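Local coordinates for protein probable WRKY transcription factor 52 (Arabidopsis thaliana, PDB 4C6S) that pairs through its TIR domain with RPS4 in an immune receptor that recognises the effectors AvrRps4 and PopP2, and also binds W-box DNA, at residues A[6-12]-A[57-63]; A[72-76]-A[110-116]; A[101-105]-A[120-124]; A[35-39]-A[52-56]; A[40-44]-A[77-81]. All coordinates share one frame; numbering follows the deposited sequence.

Contact 1: residues A[6-12]-A[57-63]; sequences EFVCISC and AGVSVMV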
# COMPACT_ATOMS: atom_id res chain seq x y z
N GLU A 6 15.21 11.75 -17.40
CA GLU A 6 15.53 11.73 -15.99
C GLU A 6 14.64 10.70 -15.30
O GLU A 6 13.49 10.50 -15.71
CB GLU A 6 15.34 13.11 -15.37
CG GLU A 6 16.41 13.49 -14.35
CD GLU A 6 17.77 13.70 -14.99
OE1 GLU A 6 17.83 14.34 -16.05
OE2 GLU A 6 18.77 13.21 -14.42
N PHE A 7 15.16 10.03 -14.28
CA PHE A 7 14.37 9.05 -13.56
C PHE A 7 14.61 9.11 -12.07
O PHE A 7 15.58 9.72 -11.61
CB PHE A 7 14.68 7.64 -14.08
CG PHE A 7 16.06 7.15 -13.74
CD1 PHE A 7 17.13 7.44 -14.56
CD2 PHE A 7 16.27 6.40 -12.59
CE1 PHE A 7 18.41 6.98 -14.25
CE2 PHE A 7 17.53 5.94 -12.28
CZ PHE A 7 18.61 6.24 -13.11
N VAL A 8 13.73 8.46 -11.31
CA VAL A 8 13.80 8.46 -9.87
C VAL A 8 14.28 7.11 -9.38
O VAL A 8 13.88 6.08 -9.92
CB VAL A 8 12.40 8.75 -9.27
CG1 VAL A 8 12.42 8.60 -7.74
CG2 VAL A 8 11.94 10.14 -9.68
N CYS A 9 15.14 7.09 -8.37
CA CYS A 9 15.49 5.82 -7.75
C CYS A 9 14.92 5.77 -6.35
O CYS A 9 15.25 6.61 -5.52
CB CYS A 9 17.00 5.61 -7.69
SG CYS A 9 17.48 4.04 -6.92
N ILE A 10 14.07 4.78 -6.08
CA ILE A 10 13.53 4.60 -4.73
C ILE A 10 14.33 3.52 -4.03
O ILE A 10 14.40 2.39 -4.54
CB ILE A 10 12.08 4.12 -4.78
CG1 ILE A 10 11.21 5.09 -5.56
CG2 ILE A 10 11.56 3.91 -3.34
CD1 ILE A 10 9.88 4.47 -6.01
N SER A 11 14.92 3.83 -2.88
CA SER A 11 15.62 2.82 -2.09
C SER A 11 14.78 2.48 -0.87
O SER A 11 14.12 3.36 -0.31
CB SER A 11 17.00 3.31 -1.67
OG SER A 11 16.92 4.62 -1.14
N CYS A 12 14.78 1.21 -0.46
CA CYS A 12 13.96 0.76 0.67
C CYS A 12 14.47 -0.54 1.24
O CYS A 12 15.36 -1.17 0.67
CB CYS A 12 12.49 0.58 0.24
SG CYS A 12 12.23 -0.76 -0.97
N ALA A 57 20.32 8.55 -11.12
CA ALA A 57 18.98 9.08 -10.84
C ALA A 57 18.98 10.60 -10.64
O ALA A 57 19.88 11.14 -9.98
CB ALA A 57 18.35 8.38 -9.63
N GLY A 58 18.00 11.28 -11.21
CA GLY A 58 17.85 12.71 -10.98
C GLY A 58 17.31 12.97 -9.58
O GLY A 58 17.61 13.99 -8.97
N VAL A 59 16.51 12.04 -9.08
CA VAL A 59 15.98 12.16 -7.73
C VAL A 59 16.15 10.84 -7.01
O VAL A 59 15.82 9.78 -7.55
CB VAL A 59 14.49 12.55 -7.73
CG1 VAL A 59 13.96 12.61 -6.30
CG2 VAL A 59 14.29 13.87 -8.46
N SER A 60 16.66 10.91 -5.79
CA SER A 60 16.80 9.72 -4.96
C SER A 60 15.79 9.80 -3.83
O SER A 60 15.86 10.69 -2.99
CB SER A 60 18.23 9.66 -4.41
OG SER A 60 18.42 8.54 -3.56
N VAL A 61 14.82 8.89 -3.84
CA VAL A 61 13.82 8.85 -2.77
C VAL A 61 14.17 7.72 -1.82
O VAL A 61 14.07 6.54 -2.20
CB VAL A 61 12.42 8.59 -3.33
CG1 VAL A 61 11.40 8.47 -2.18
CG2 VAL A 61 12.02 9.69 -4.30
N MET A 62 14.60 8.05 -0.61
CA MET A 62 14.97 7.04 0.38
C MET A 62 13.77 6.77 1.26
O MET A 62 13.33 7.65 2.00
CB MET A 62 16.13 7.53 1.24
CG MET A 62 17.40 7.76 0.41
SD MET A 62 18.85 8.27 1.36
CE MET A 62 18.89 7.00 2.57
N VAL A 63 13.21 5.57 1.16
CA VAL A 63 12.10 5.18 2.03
C VAL A 63 12.69 4.46 3.21
O VAL A 63 13.28 3.38 3.07
CB VAL A 63 11.10 4.28 1.31
CG1 VAL A 63 10.03 3.82 2.29
CG2 VAL A 63 10.49 5.03 0.14
O HOH W 1 17.22 6.02 -3.50
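Strands 8-12 and 59-63 run parallel and side by side, with Val8 beside Val59 and Ile10 beside Val61. Backbone bonds alternate between them. Cys9 N gives its hydrogen to Val59 O at 2.9 Å, and Cys9 O takes one from Val61 N. Ser11 N and Ser11 O repeat the pattern with Val61 and Val63.

On one face, Val8 reaches along the neighbouring strand. With chi1 at 173°, Val8 CG1 lies beside the carbonyl carbon, where it meets Val61 CG2 at 3.6 Å. Ile10 CG2 and Val63 CG2 lie alongside each other at 3.8 Å. Ile10 also packs on Leu24 and Leu28 of helix 20-30.

The other face holds Cys9, Ser11, Ser60 and Met62. Ser11 OG sits between its own N and carbonyl carbon (chi1 47°). There Ser11 OG bonds a water at 2.8 Å. The water donates to Cys9 O and to Ser60 OG.

Before the strands, Ala57 CA lies over one face of the Phe7 ring, 3.9 Å from its centroid.

The pairing is therefore mostly apolar outside the backbone, and one bridging water links the buried hydroxyls of Ser11 and Ser60.

Contact 2: residues A[72-76]-A[110-116]; sequences EVWLD and ELDFRGL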
# COMPACT_ATOMS: atom_id res chain seq x y z
N GLU A 72 20.80 1.87 14.15
CA GLU A 72 21.02 0.50 13.69
C GLU A 72 20.71 0.34 12.21
O GLU A 72 20.85 -0.75 11.65
CB GLU A 72 20.15 -0.48 14.46
CG GLU A 72 20.30 -0.44 15.96
CD GLU A 72 19.47 -1.52 16.62
OE1 GLU A 72 18.26 -1.31 16.82
OE2 GLU A 72 20.04 -2.60 16.92
N VAL A 73 20.26 1.43 11.59
CA VAL A 73 19.80 1.38 10.21
C VAL A 73 20.67 2.20 9.26
O VAL A 73 21.04 1.73 8.19
CB VAL A 73 18.34 1.88 10.10
CG1 VAL A 73 17.94 2.05 8.64
CG2 VAL A 73 17.41 0.91 10.80
N TRP A 74 20.98 3.44 9.64
CA TRP A 74 21.56 4.37 8.68
C TRP A 74 22.91 3.91 8.12
O TRP A 74 23.02 3.60 6.93
CB TRP A 74 21.71 5.80 9.23
CG TRP A 74 22.28 6.67 8.15
CD1 TRP A 74 23.60 6.96 7.92
CD2 TRP A 74 21.54 7.31 7.10
NE1 TRP A 74 23.72 7.75 6.80
CE2 TRP A 74 22.47 7.98 6.28
CE3 TRP A 74 20.18 7.39 6.79
CZ2 TRP A 74 22.08 8.72 5.16
CZ3 TRP A 74 19.80 8.12 5.69
CH2 TRP A 74 20.75 8.78 4.88
N LEU A 75 23.93 3.89 8.97
CA LEU A 75 25.28 3.53 8.52
C LEU A 75 25.28 2.15 7.88
O LEU A 75 26.00 1.89 6.90
CB LEU A 75 26.26 3.55 9.69
CG LEU A 75 26.62 4.91 10.28
CD1 LEU A 75 27.51 4.74 11.50
CD2 LEU A 75 27.32 5.76 9.25
N ASP A 76 24.46 1.26 8.43
CA ASP A 76 24.43 -0.13 7.99
C ASP A 76 23.82 -0.29 6.59
O ASP A 76 24.30 -1.11 5.80
CB ASP A 76 23.64 -0.96 9.00
CG ASP A 76 23.66 -2.44 8.67
OD1 ASP A 76 24.71 -2.93 8.21
OD2 ASP A 76 22.62 -3.10 8.87
N GLU A 110 18.48 12.26 13.09
CA GLU A 110 19.35 11.53 12.18
C GLU A 110 19.42 12.24 10.83
O GLU A 110 20.51 12.52 10.32
CB GLU A 110 18.86 10.10 12.00
CG GLU A 110 19.72 9.25 11.05
CD GLU A 110 21.03 8.79 11.65
OE1 GLU A 110 21.14 8.69 12.90
OE2 GLU A 110 21.97 8.50 10.88
N LEU A 111 18.26 12.57 10.25
CA LEU A 111 18.26 13.17 8.92
C LEU A 111 18.93 14.55 8.91
O LEU A 111 19.68 14.87 7.99
CB LEU A 111 16.84 13.25 8.35
CG LEU A 111 16.21 11.88 8.10
CD1 LEU A 111 14.78 12.05 7.59
CD2 LEU A 111 17.03 11.04 7.13
N ASP A 112 18.68 15.35 9.95
CA ASP A 112 19.34 16.64 10.09
C ASP A 112 20.86 16.49 10.13
O ASP A 112 21.59 17.26 9.49
CB ASP A 112 18.86 17.37 11.34
CG ASP A 112 19.65 18.63 11.61
OD1 ASP A 112 19.33 19.67 11.01
OD2 ASP A 112 20.59 18.58 12.43
N PHE A 113 21.33 15.48 10.86
CA PHE A 113 22.77 15.21 10.96
C PHE A 113 23.35 14.83 9.59
O PHE A 113 24.51 15.14 9.30
CB PHE A 113 23.01 14.09 11.98
CG PHE A 113 24.46 13.75 12.21
CD1 PHE A 113 25.29 14.61 12.91
CD2 PHE A 113 24.98 12.54 11.76
CE1 PHE A 113 26.63 14.29 13.15
CE2 PHE A 113 26.32 12.20 11.99
CZ PHE A 113 27.14 13.08 12.68
N ARG A 114 22.54 14.18 8.75
CA ARG A 114 22.96 13.79 7.41
C ARG A 114 22.78 14.93 6.40
O ARG A 114 23.07 14.76 5.20
CB ARG A 114 22.20 12.54 6.93
CG ARG A 114 22.31 11.34 7.86
CD ARG A 114 23.74 10.91 8.12
NE ARG A 114 23.79 9.96 9.22
CZ ARG A 114 24.90 9.48 9.77
NH1 ARG A 114 26.09 9.85 9.31
NH2 ARG A 114 24.82 8.63 10.78
N GLY A 115 22.31 16.08 6.87
CA GLY A 115 22.10 17.23 6.00
C GLY A 115 20.88 17.10 5.10
O GLY A 115 20.84 17.70 4.02
N LEU A 116 19.89 16.33 5.53
CA LEU A 116 18.70 16.11 4.70
C LEU A 116 17.49 16.82 5.30
O LEU A 116 17.19 16.67 6.48
CB LEU A 116 18.42 14.60 4.55
CG LEU A 116 19.58 13.81 3.92
CD1 LEU A 116 19.32 12.32 4.04
CD2 LEU A 116 19.76 14.19 2.48
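Trp74 and Arg114 lie flat over each other, with the indole and guanidinium planes only 8° apart. The arginine and the indole run antiparallel to one another. Arg114 NE is above the five-membered ring, 3.3 Å from Trp74 NE1. Both nitrogens are donors, so this is a face contact and not a hydrogen bond. Further back along the arginine, Arg114 CD makes a CH-pi contact, 3.8 Å from the centroid of the Trp74 five-membered ring. Arg114 CG lies over the rim of the same face, 3.7 Å from Trp74 CE2, where the two rings join. Trp74 CG is anti to the backbone N (chi1 -178°), which places the indole against segment 110-116.

The other face of the guanidinium is met by an edge of the Phe113 ring. The flat group is thus held between two aromatic residues of different orientation.

Its rim is taken by Glu110. Arg114 NE and NH2 both donate to Glu110 OE2, each at 2.9 Å and each in the guanidinium plane. Glu110 OE2 also rests 3.2 Å from Trp74 CB. The carboxylate plane is turned 39° from the indole.

At the far end of the indole, Trp74 CH2 touches Leu116 CD1 at 3.9 Å. Leu111 approaches CZ3 more loosely. Inside the fold, Trp74 also meets Met62 of strand 59-65. Gly115, with positive phi, ends helix 104-113 in a Schellman motif and lets the chain turn to bring in Leu116.

The salt bridge fixes the rotation of the guanidinium and holds it flat on the indole. Its negative partner probably offsets the arginine charge beside the largely buried ring.

Contact 3: residues A[101-105]-A[120-124]; sequences SLLRD and HQSRK. With NA (sodium ion), chain G; SO4 (sulfate ion), chain F; SO4 (sulfate ion), chain E.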
# COMPACT_ATOMS: atom_id res chain seq x y z
N SER A 101 4.60 3.25 13.65
CA SER A 101 5.05 3.49 15.01
C SER A 101 6.41 4.17 14.95
O SER A 101 7.41 3.63 15.44
CB SER A 101 5.12 2.17 15.77
OG SER A 101 5.15 2.38 17.17
N LEU A 102 6.43 5.36 14.35
CA LEU A 102 7.68 6.06 14.04
C LEU A 102 8.44 6.46 15.28
O LEU A 102 7.87 6.94 16.26
CB LEU A 102 7.41 7.33 13.24
CG LEU A 102 6.87 7.30 11.82
CD1 LEU A 102 6.88 8.71 11.25
CD2 LEU A 102 7.71 6.36 10.96
N LEU A 103 9.76 6.25 15.22
CA LEU A 103 10.66 6.86 16.19
C LEU A 103 10.97 8.22 15.57
O LEU A 103 12.05 8.44 15.02
CB LEU A 103 11.92 6.02 16.34
CG LEU A 103 11.67 4.63 16.92
CD1 LEU A 103 12.98 3.85 17.10
CD2 LEU A 103 10.92 4.74 18.23
N ARG A 104 9.99 9.12 15.62
CA ARG A 104 10.02 10.31 14.79
C ARG A 104 11.14 11.26 15.17
O ARG A 104 11.91 11.70 14.31
CB ARG A 104 8.67 11.04 14.86
CG ARG A 104 8.52 12.17 13.86
CD ARG A 104 7.18 12.86 14.04
NE ARG A 104 6.11 11.91 14.35
CZ ARG A 104 5.30 11.34 13.46
NH1 ARG A 104 5.40 11.62 12.16
NH2 ARG A 104 4.37 10.49 13.87
N ASP A 105 11.24 11.61 16.45
CA ASP A 105 12.27 12.54 16.89
C ASP A 105 13.68 12.02 16.61
O ASP A 105 14.57 12.78 16.21
CB ASP A 105 12.13 12.84 18.38
CG ASP A 105 10.86 13.58 18.71
OD1 ASP A 105 10.29 14.21 17.80
OD2 ASP A 105 10.43 13.53 19.89
N HIS A 120 9.14 13.48 4.12
CA HIS A 120 7.73 13.12 4.20
C HIS A 120 7.62 12.07 5.30
O HIS A 120 8.56 11.30 5.52
CB HIS A 120 7.26 12.53 2.86
CG HIS A 120 7.30 13.52 1.74
ND1 HIS A 120 6.22 14.30 1.40
CD2 HIS A 120 8.30 13.88 0.90
CE1 HIS A 120 6.55 15.09 0.39
NE2 HIS A 120 7.81 14.86 0.07
N GLN A 121 6.50 12.04 6.02
CA GLN A 121 6.35 11.09 7.13
C GLN A 121 4.97 10.45 7.19
O GLN A 121 3.96 11.11 6.92
CB GLN A 121 6.56 11.80 8.49
CG GLN A 121 7.69 12.79 8.57
CD GLN A 121 7.57 13.65 9.81
OE1 GLN A 121 7.12 13.19 10.86
NE2 GLN A 121 7.94 14.93 9.68
N SER A 122 4.93 9.18 7.58
CA SER A 122 3.67 8.57 8.00
C SER A 122 3.05 9.38 9.13
O SER A 122 3.76 9.92 9.99
CB SER A 122 3.91 7.15 8.51
OG SER A 122 4.34 6.28 7.48
N ARG A 123 1.72 9.46 9.12
CA ARG A 123 0.96 10.19 10.14
C ARG A 123 -0.18 9.32 10.65
O ARG A 123 -0.74 8.51 9.91
CB ARG A 123 0.35 11.47 9.55
CG ARG A 123 1.37 12.48 9.06
CD ARG A 123 2.05 13.15 10.22
NE ARG A 123 2.98 14.17 9.77
CZ ARG A 123 3.67 14.95 10.60
NH1 ARG A 123 3.54 14.80 11.91
NH2 ARG A 123 4.50 15.86 10.12
N LYS A 124 -0.52 9.53 11.92
CA LYS A 124 -1.63 8.84 12.56
C LYS A 124 -2.93 8.97 11.78
O LYS A 124 -3.38 10.08 11.48
CB LYS A 124 -1.82 9.41 13.98
CG LYS A 124 -2.78 8.63 14.86
CD LYS A 124 -3.29 9.51 16.01
CE LYS A 124 -2.20 10.46 16.52
NZ LYS A 124 -2.79 11.64 17.23
NA NA G . 3.97 14.34 2.93
S SO4 F . 4.38 15.31 6.36
O1 SO4 F . 4.75 14.18 5.52
O2 SO4 F . 4.13 16.48 5.53
O3 SO4 F . 5.49 15.60 7.27
O4 SO4 F . 3.17 14.99 7.12
S SO4 E . 0.99 12.21 14.07
O1 SO4 E . -0.07 12.84 13.30
O2 SO4 E . 2.17 13.08 14.04
O3 SO4 E . 1.32 10.90 13.52
O4 SO4 E . 0.54 12.03 15.45
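Arg104 reaches Gln121 by an extended start and a late bend. CG lies anti to the backbone N (chi1 -171°) and the chain stays straight at chi2, then turns at chi3 (-38°) to swing the guanidinium across the glutamine. Gln121 runs extended beyond CG and meets it at about a right angle.

Arg104 NH1 donates to Gln121 OE1 at 2.7 Å, almost exactly in the guanidinium plane. Arg104 NH1 also donates to the backbone Ser122 O at 3.2 Å, in a nearly straight bond. Two acceptors thus fix the edge of the group. Beside it, Leu102 CD1 rests 3.6 Å from Ser122 O.

Arg123 NH1 lies over one face of the Arg104 guanidinium. A sulfate shares that side and takes a bond from Arg123 NH1 through its O2, while its O3 accepts from Lys124 N at 2.8 Å. A second sulfate is held by Arg123 NE and NH2 and by Gln121 N. O4 of this sulfate is 2.8 Å from Arg123 NE. The same sulfate offers O1 to the sodium ion, which His120 ND1 binds in the plane of its ring at 2.7 Å. Glu134 of helix 128-143 also binds this ion, and Asp138 bonds His120 NE2. The sulfates probably come from the crystallisation liquor.

Leu103 is the N-cap of helix 104-113. The contact ties the start of this helix to the end of strand 119-121. Strand 92-98, helix 104-113 and strand 119-121 form a beta-alpha-beta unit, and 119-121 is the outermost strand on that side of the parallel TIR sheet.

Contact 4: residues A[35-39]-A[52-56]; sequences NVVVD and AKIEK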
# COMPACT_ATOMS: atom_id res chain seq x y z
N ASN A 35 11.03 5.25 -13.06
CA ASN A 35 11.63 4.99 -11.75
C ASN A 35 12.09 3.55 -11.61
O ASN A 35 11.62 2.66 -12.34
CB ASN A 35 10.68 5.40 -10.60
CG ASN A 35 9.46 4.50 -10.48
OD1 ASN A 35 9.45 3.53 -9.71
ND2 ASN A 35 8.42 4.80 -11.26
N VAL A 36 13.03 3.33 -10.70
CA VAL A 36 13.49 1.98 -10.42
C VAL A 36 13.54 1.86 -8.91
O VAL A 36 13.57 2.87 -8.19
CB VAL A 36 14.88 1.68 -11.02
CG1 VAL A 36 14.88 1.90 -12.52
CG2 VAL A 36 15.92 2.57 -10.36
N VAL A 37 13.53 0.62 -8.42
CA VAL A 37 13.54 0.41 -6.98
C VAL A 37 14.79 -0.38 -6.62
O VAL A 37 15.13 -1.36 -7.30
CB VAL A 37 12.29 -0.35 -6.49
CG1 VAL A 37 12.40 -0.65 -5.02
CG2 VAL A 37 11.03 0.48 -6.73
N VAL A 38 15.49 0.06 -5.58
CA VAL A 38 16.64 -0.66 -5.06
C VAL A 38 16.38 -1.08 -3.62
O VAL A 38 16.08 -0.25 -2.76
CB VAL A 38 17.91 0.19 -5.11
CG1 VAL A 38 19.06 -0.51 -4.39
CG2 VAL A 38 18.29 0.47 -6.55
N ASP A 39 16.47 -2.39 -3.38
CA ASP A 39 16.28 -2.98 -2.06
C ASP A 39 17.64 -2.93 -1.36
O ASP A 39 18.58 -3.57 -1.80
CB ASP A 39 15.81 -4.44 -2.25
CG ASP A 39 15.63 -5.21 -0.94
OD1 ASP A 39 16.08 -4.74 0.12
OD2 ASP A 39 15.05 -6.32 -1.00
N ALA A 52 24.83 2.17 -10.11
CA ALA A 52 24.60 3.04 -11.26
C ALA A 52 23.17 3.60 -11.29
O ALA A 52 22.96 4.75 -11.67
CB ALA A 52 24.91 2.30 -12.55
N LYS A 53 22.19 2.77 -10.91
CA LYS A 53 20.79 3.18 -10.86
C LYS A 53 20.64 4.40 -9.95
O LYS A 53 19.93 5.35 -10.28
CB LYS A 53 19.91 2.06 -10.30
CG LYS A 53 19.71 0.83 -11.18
CD LYS A 53 19.29 -0.34 -10.28
CE LYS A 53 18.16 -1.17 -10.86
NZ LYS A 53 17.40 -1.86 -9.76
N ILE A 54 21.31 4.34 -8.80
CA ILE A 54 21.21 5.40 -7.81
C ILE A 54 21.99 6.62 -8.28
O ILE A 54 21.48 7.74 -8.29
CB ILE A 54 21.74 4.95 -6.43
CG1 ILE A 54 21.13 3.62 -6.02
CG2 ILE A 54 21.46 6.01 -5.37
CD1 ILE A 54 21.54 3.15 -4.63
N GLU A 55 23.23 6.39 -8.70
CA GLU A 55 24.08 7.48 -9.15
C GLU A 55 23.50 8.28 -10.32
O GLU A 55 23.62 9.50 -10.36
CB GLU A 55 25.47 6.93 -9.52
CG GLU A 55 26.26 6.49 -8.30
CD GLU A 55 27.51 5.71 -8.66
OE1 GLU A 55 27.49 4.99 -9.68
OE2 GLU A 55 28.50 5.81 -7.91
N LYS A 56 22.85 7.59 -11.26
CA LYS A 56 22.34 8.25 -12.45
C LYS A 56 20.95 8.85 -12.25
O LYS A 56 20.45 9.57 -13.11
CB LYS A 56 22.31 7.29 -13.64
CG LYS A 56 23.68 6.84 -14.12
CD LYS A 56 23.55 6.15 -15.47
CE LYS A 56 24.90 5.70 -16.01
NZ LYS A 56 24.74 4.90 -17.25
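The flat group that meets Lys53 is the peptide carbonyl of Val37; no aromatic ring or guanidinium takes part between these segments. Lys53 NZ comes from above one face of that peptide, tilted about 45° from its plane. Lys53 NZ makes a weak hydrogen bond to Val37 O at 3.4 Å. The peptide edges on the inner side belong to the sheet: Val36 and Val38 bond strand 8-12 through their backbones. Val37 O points the other way, outward from strand 35-39, which is outermost in the sheet of this chain.

The strand also has two side-chain faces. Val36 and Val38 point toward helix 51-56. Val37 points away, onto Val21 of helix 20-30 and Arg17.

Lys53 covers the helix-facing valines with its aliphatic chain. Lys53 CB is 4.0 Å from Val36 CG2. Further out, Lys53 CD is 3.9 Å from Val38 CG2, and the two chains meet at a slant. A bend at chi3 (137°) then brings the ammonium to the carbonyl. Val38 CG2 lies beside the backbone N, where it faces both helix residues. Ile54 CG1 approaches Val38 CG2 at 4.3 Å. Ile54 also touches Cys9, so it packs across the next strand as well.

The axes of the strand and helix segments approach to 9.4 Å, and their directions differ by 129°. Helix 51-56 lies in the connection from strand 35-39 to strand 59-65, which passes over strand 8-12. This is a beta-alpha-beta crossover of the parallel, flavodoxin-like TIR fold.

Contact 5: residues A[40-44]-A[77-81]; sequences VDIDD and KFAKV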
# COMPACT_ATOMS: atom_id res chain seq x y z
N VAL A 40 17.74 -2.18 -0.26
CA VAL A 40 19.04 -1.98 0.39
C VAL A 40 19.47 -3.21 1.19
O VAL A 40 20.58 -3.25 1.72
CB VAL A 40 19.06 -0.74 1.33
CG1 VAL A 40 18.75 0.53 0.55
CG2 VAL A 40 18.06 -0.91 2.47
N ASP A 41 18.60 -4.21 1.28
CA ASP A 41 18.89 -5.41 2.06
C ASP A 41 19.61 -6.49 1.25
O ASP A 41 19.91 -7.56 1.77
CB ASP A 41 17.60 -6.01 2.64
CG ASP A 41 17.06 -5.20 3.80
OD1 ASP A 41 17.88 -4.63 4.55
OD2 ASP A 41 15.83 -5.15 3.96
N ILE A 42 19.89 -6.21 -0.01
CA ILE A 42 20.57 -7.20 -0.84
C ILE A 42 22.07 -7.26 -0.52
O ILE A 42 22.61 -6.36 0.12
CB ILE A 42 20.29 -7.01 -2.36
CG1 ILE A 42 20.46 -5.56 -2.81
CG2 ILE A 42 18.85 -7.39 -2.67
CD1 ILE A 42 21.84 -5.04 -2.79
N ASP A 43 22.72 -8.33 -0.96
CA ASP A 43 24.16 -8.49 -0.77
C ASP A 43 24.91 -7.34 -1.43
O ASP A 43 24.47 -6.82 -2.46
CB ASP A 43 24.62 -9.82 -1.36
CG ASP A 43 23.99 -10.10 -2.71
OD1 ASP A 43 22.88 -10.68 -2.75
OD2 ASP A 43 24.59 -9.72 -3.74
N ASP A 44 26.04 -6.93 -0.86
CA ASP A 44 26.83 -5.83 -1.41
C ASP A 44 27.39 -6.16 -2.79
O ASP A 44 27.85 -5.27 -3.52
CB ASP A 44 27.93 -5.39 -0.44
CG ASP A 44 27.41 -4.45 0.63
OD1 ASP A 44 26.84 -4.93 1.63
OD2 ASP A 44 27.57 -3.22 0.47
N LYS A 77 22.79 0.49 6.29
CA LYS A 77 21.99 0.23 5.09
C LYS A 77 21.81 1.41 4.15
O LYS A 77 21.68 1.21 2.95
CB LYS A 77 20.59 -0.26 5.49
CG LYS A 77 20.55 -1.65 6.10
CD LYS A 77 19.11 -2.10 6.31
CE LYS A 77 19.04 -3.41 7.09
NZ LYS A 77 17.64 -3.93 7.13
N PHE A 78 21.76 2.62 4.68
CA PHE A 78 21.39 3.76 3.84
C PHE A 78 22.53 4.74 3.53
O PHE A 78 22.46 5.46 2.54
CB PHE A 78 20.16 4.47 4.40
CG PHE A 78 18.87 3.73 4.15
CD1 PHE A 78 18.16 3.92 2.97
CD2 PHE A 78 18.38 2.81 5.07
CE1 PHE A 78 16.96 3.24 2.71
CE2 PHE A 78 17.19 2.11 4.83
CZ PHE A 78 16.48 2.33 3.64
N ALA A 79 23.58 4.75 4.35
CA ALA A 79 24.75 5.58 4.04
C ALA A 79 25.25 5.31 2.62
O ALA A 79 25.65 6.23 1.91
CB ALA A 79 25.87 5.37 5.05
N LYS A 80 25.23 4.04 2.22
CA LYS A 80 25.72 3.67 0.90
C LYS A 80 24.82 4.20 -0.22
O LYS A 80 25.27 4.33 -1.36
CB LYS A 80 25.87 2.15 0.78
CG LYS A 80 24.55 1.39 0.85
CD LYS A 80 24.80 -0.12 0.91
CE LYS A 80 23.54 -0.90 0.58
NZ LYS A 80 22.89 -1.51 1.77
N VAL A 81 23.57 4.52 0.11
CA VAL A 81 22.67 5.12 -0.87
C VAL A 81 22.97 6.61 -1.05
O VAL A 81 23.09 7.10 -2.17
CB VAL A 81 21.18 4.94 -0.50
CG1 VAL A 81 20.31 5.66 -1.50
CG2 VAL A 81 20.83 3.47 -0.48
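Lys77 reaches from helix 74-82 past Val40 to Asp41. Lys77 CB rests 4.0 Å from Val40 CG2. The chain then runs extended. Lys77 CD is 3.3 Å and Lys77 CE 3.0 Å from Asp41 OD1. Lys77 NZ ends in a salt bridge to Asp41 OD1 at 2.7 Å. The nitrogen comes in on the syn side of the oxygen, 20° out of the carboxylate plane. Asp41 OD2 has its own partner, the backbone N of Glu14.

Val40 packs on the same helix. Val40 CG2 sits over one face of the Phe78 ring, 4.2 Å from the centroid. The other branch, Val40 CG1, meets Val81 CG2 at 3.7 Å.

With Lys80 CG between the backbone N and carbonyl carbon (chi1 66°), a bend at chi4 returns NZ to the loop. Lys80 NZ donates to Val40 O at 2.9 Å, in the carbonyl plane and on a lone pair. It gives another bond to Lys77 O, so one ammonium joins the loop to the helix backbone. Phe47 adds a cation-pi contact to Lys80.

Segment 40-44 leaves strand 35-39 and begins what is called the BB loop in TIR domains. Here the root of that loop is pinned to helix 74-82.

All five contacts lie in one TIR domain, built on a five-stranded parallel sheet. Contact 1 is near the chain's centre and joins two inner strands. Contact 4 is nested within its loop, about 6 Å away between centres, and adds edge strand 35-39. Contact 5 crosses contact 1 along the chain. Contact 1 closes before contacts 2 and 3 open. Contacts 2 and 5 share helix 74-82, and contacts 2 and 3 share helix 104-113. Contacts 3 and 4 lie on opposite sides of the chain's centre, with centres about 25 Å apart. Alternating strands and helices thus build one compact domain, the part involved in homo- and heterodimerization.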